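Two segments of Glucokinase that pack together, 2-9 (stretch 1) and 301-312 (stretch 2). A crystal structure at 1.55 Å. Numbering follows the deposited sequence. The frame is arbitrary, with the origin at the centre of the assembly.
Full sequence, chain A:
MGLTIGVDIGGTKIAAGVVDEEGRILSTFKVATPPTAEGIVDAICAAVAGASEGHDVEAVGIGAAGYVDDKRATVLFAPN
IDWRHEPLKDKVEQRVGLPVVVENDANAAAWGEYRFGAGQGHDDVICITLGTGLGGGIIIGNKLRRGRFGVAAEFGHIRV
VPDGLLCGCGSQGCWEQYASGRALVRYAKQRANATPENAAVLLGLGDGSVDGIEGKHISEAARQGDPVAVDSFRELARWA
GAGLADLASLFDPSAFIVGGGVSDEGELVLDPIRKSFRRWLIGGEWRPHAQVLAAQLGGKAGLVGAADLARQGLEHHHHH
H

Stretch 1 (2-9) GLTIGVDI
Stretch 2 301-312: AGLVGAADLARQ

Stretch 1 runs as a β-strand to Ile9 (phi/psi near -110/130), and stretch 2 is an α-helix from Ala301 to Arg311 (near -65/-40). Their N-to-C directions differ by 135°, and the axes approach to 6.1 Å. In the register, the CA atoms of Gly6 and Ala307 are nearest, 3.9 Å apart.

Along the helix, Gly302 comes first: its CA sits 3.5 Å from Asp8 OD2, and a CB built there would fall 2.2 Å from that oxygen. The CA-to-CB bond of Asp8 points toward the helix (chi1 -176°, t); one water bridges the gap, donating to Asp8 OD2 (2.8 Å) and accepting from Leu303 N (2.9 Å). Leu303 O (side chain chi1 p, chi2 p) accepts the helical bond from Ala307 N (2.9 Å) and a nearly linear CA-H...O contact from Gly6 CA (3.3 Å, 172°). A CB on Gly6 would lie 1.8 Å from Leu303 O, so this closeness requires glycine.

Ala307 places CB 3.6 Å from Gly6 N, while its O accepts a hydrogen bond from Thr4 OG1 (chi1 p, 2.9 Å). Arg311 (chi1 t, chi2 t, chi3 p) donates from NH1 to Gly2 O (3.2 Å, 143°), with Thr4 OG1 over one guanidinium face. Arg311 NH2 forms a salt bridge with Asp308 OD1 (3.1 Å), one turn back.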

# COMPACT_ATOMS: atom_id res chain seq x y z
N GLY A 2 2.79 36.80 35.81
CA GLY A 2 1.57 36.47 36.59
C GLY A 2 1.00 35.14 36.15
O GLY A 2 1.72 34.29 35.62
N LEU A 3 -0.30 34.98 36.36
CA LEU A 3 -1.00 33.76 35.96
C LEU A 3 -1.75 33.95 34.66
O LEU A 3 -2.34 35.00 34.42
CB LEU A 3 -2.00 33.35 37.04
CG LEU A 3 -1.44 33.23 38.46
CD1 LEU A 3 -2.59 32.95 39.39
CD2 LEU A 3 -0.42 32.12 38.55
N THR A 4 -1.73 32.93 33.82
CA THR A 4 -2.56 32.89 32.62
C THR A 4 -3.39 31.62 32.65
O THR A 4 -3.15 30.74 33.48
CB THR A 4 -1.68 32.87 31.35
OG1 THR A 4 -0.77 31.78 31.45
CG2 THR A 4 -0.90 34.18 31.23
N ILE A 5 -4.38 31.54 31.76
CA ILE A 5 -5.16 30.34 31.61
C ILE A 5 -4.77 29.68 30.30
O ILE A 5 -4.60 30.36 29.31
CB ILE A 5 -6.69 30.66 31.57
CG1 ILE A 5 -7.20 30.94 32.99
CG2 ILE A 5 -7.49 29.52 30.89
CD1 ILE A 5 -7.91 29.75 33.63
N GLY A 6 -4.58 28.36 30.33
CA GLY A 6 -4.45 27.58 29.08
C GLY A 6 -5.74 26.80 28.86
O GLY A 6 -6.31 26.25 29.80
N VAL A 7 -6.21 26.74 27.60
CA VAL A 7 -7.39 25.95 27.23
C VAL A 7 -7.03 25.04 26.06
O VAL A 7 -6.67 25.54 24.98
CB VAL A 7 -8.59 26.85 26.79
CG1 VAL A 7 -9.87 26.00 26.59
CG2 VAL A 7 -8.84 27.97 27.79
N ASP A 8 -7.10 23.73 26.26
CA ASP A 8 -6.79 22.78 25.18
C ASP A 8 -8.12 22.30 24.63
O ASP A 8 -8.91 21.70 25.37
CB ASP A 8 -5.96 21.62 25.75
CG ASP A 8 -5.51 20.62 24.67
OD1 ASP A 8 -6.34 20.18 23.85
OD2 ASP A 8 -4.30 20.29 24.66
N ILE A 9 -8.38 22.61 23.36
CA ILE A 9 -9.62 22.18 22.72
C ILE A 9 -9.33 21.07 21.73
O ILE A 9 -8.76 21.32 20.65
CB ILE A 9 -10.34 23.31 21.99
CG1 ILE A 9 -10.63 24.44 22.96
CG2 ILE A 9 -11.68 22.80 21.41
CD1 ILE A 9 -10.51 25.80 22.33
N ALA A 301 0.02 18.68 28.56
CA ALA A 301 1.08 19.49 27.97
C ALA A 301 0.54 20.66 27.16
O ALA A 301 1.13 21.73 27.14
CB ALA A 301 2.01 18.61 27.10
N GLY A 302 -0.55 20.43 26.43
CA GLY A 302 -1.09 21.44 25.54
C GLY A 302 -1.63 22.64 26.31
O GLY A 302 -1.39 23.78 25.93
N LEU A 303 -2.34 22.38 27.40
CA LEU A 303 -2.89 23.51 28.15
C LEU A 303 -1.77 24.30 28.83
O LEU A 303 -1.81 25.53 28.86
CB LEU A 303 -4.01 23.11 29.11
CG LEU A 303 -3.83 22.50 30.49
CD1 LEU A 303 -3.38 23.54 31.55
CD2 LEU A 303 -5.14 21.89 30.95
N VAL A 304 -0.75 23.60 29.33
CA VAL A 304 0.42 24.27 29.91
C VAL A 304 1.16 25.09 28.85
O VAL A 304 1.45 26.28 29.04
CB VAL A 304 1.37 23.27 30.61
CG1 VAL A 304 2.68 23.96 31.05
CG2 VAL A 304 0.65 22.61 31.81
N GLY A 305 1.47 24.47 27.71
CA GLY A 305 2.13 25.20 26.67
C GLY A 305 1.33 26.38 26.16
O GLY A 305 1.90 27.43 25.89
N ALA A 306 0.01 26.20 25.99
CA ALA A 306 -0.84 27.29 25.51
C ALA A 306 -0.87 28.46 26.50
O ALA A 306 -0.78 29.62 26.09
CB ALA A 306 -2.25 26.79 25.23
N ALA A 307 -0.96 28.14 27.79
CA ALA A 307 -0.88 29.15 28.87
C ALA A 307 0.43 29.92 28.76
O ALA A 307 0.45 31.15 28.84
CB ALA A 307 -1.00 28.50 30.23
N ASP A 308 1.53 29.19 28.56
CA ASP A 308 2.82 29.85 28.52
C ASP A 308 2.99 30.68 27.26
O ASP A 308 3.58 31.74 27.29
CB ASP A 308 3.98 28.87 28.71
CG ASP A 308 5.29 29.58 28.98
OD1 ASP A 308 5.47 30.14 30.10
OD2 ASP A 308 6.14 29.60 28.09
N LEU A 309 2.45 30.19 26.13
CA LEU A 309 2.50 30.97 24.89
C LEU A 309 1.67 32.26 24.98
O LEU A 309 1.99 33.25 24.33
CB LEU A 309 2.11 30.10 23.67
CG LEU A 309 3.14 29.04 23.26
CD1 LEU A 309 2.52 28.00 22.34
CD2 LEU A 309 4.38 29.65 22.59
N ALA A 310 0.63 32.25 25.81
CA ALA A 310 -0.16 33.47 26.05
C ALA A 310 0.67 34.49 26.82
O ALA A 310 0.59 35.68 26.56
CB ALA A 310 -1.44 33.14 26.81
N ARG A 311 1.48 34.00 27.77
CA ARG A 311 2.30 34.84 28.65
C ARG A 311 3.42 35.53 27.88
O ARG A 311 3.83 36.63 28.23
CB ARG A 311 2.87 34.00 29.79
CG ARG A 311 3.59 34.74 30.90
CD ARG A 311 3.44 33.97 32.21
NE ARG A 311 3.63 32.54 31.97
CZ ARG A 311 2.97 31.56 32.59
NH1 ARG A 311 2.07 31.85 33.54
NH2 ARG A 311 3.22 30.30 32.25
N GLN A 312 3.91 34.88 26.83
CA GLN A 312 4.88 35.49 25.92
C GLN A 312 4.23 36.26 24.76
O GLN A 312 4.80 36.38 23.67
CB GLN A 312 5.89 34.44 25.41
CG GLN A 312 7.15 34.34 26.28
CD GLN A 312 7.13 33.15 27.23
OE1 GLN A 312 7.26 32.01 26.80
NE2 GLN A 312 6.98 33.42 28.53
O HOH W 1 -3.66 19.79 27.35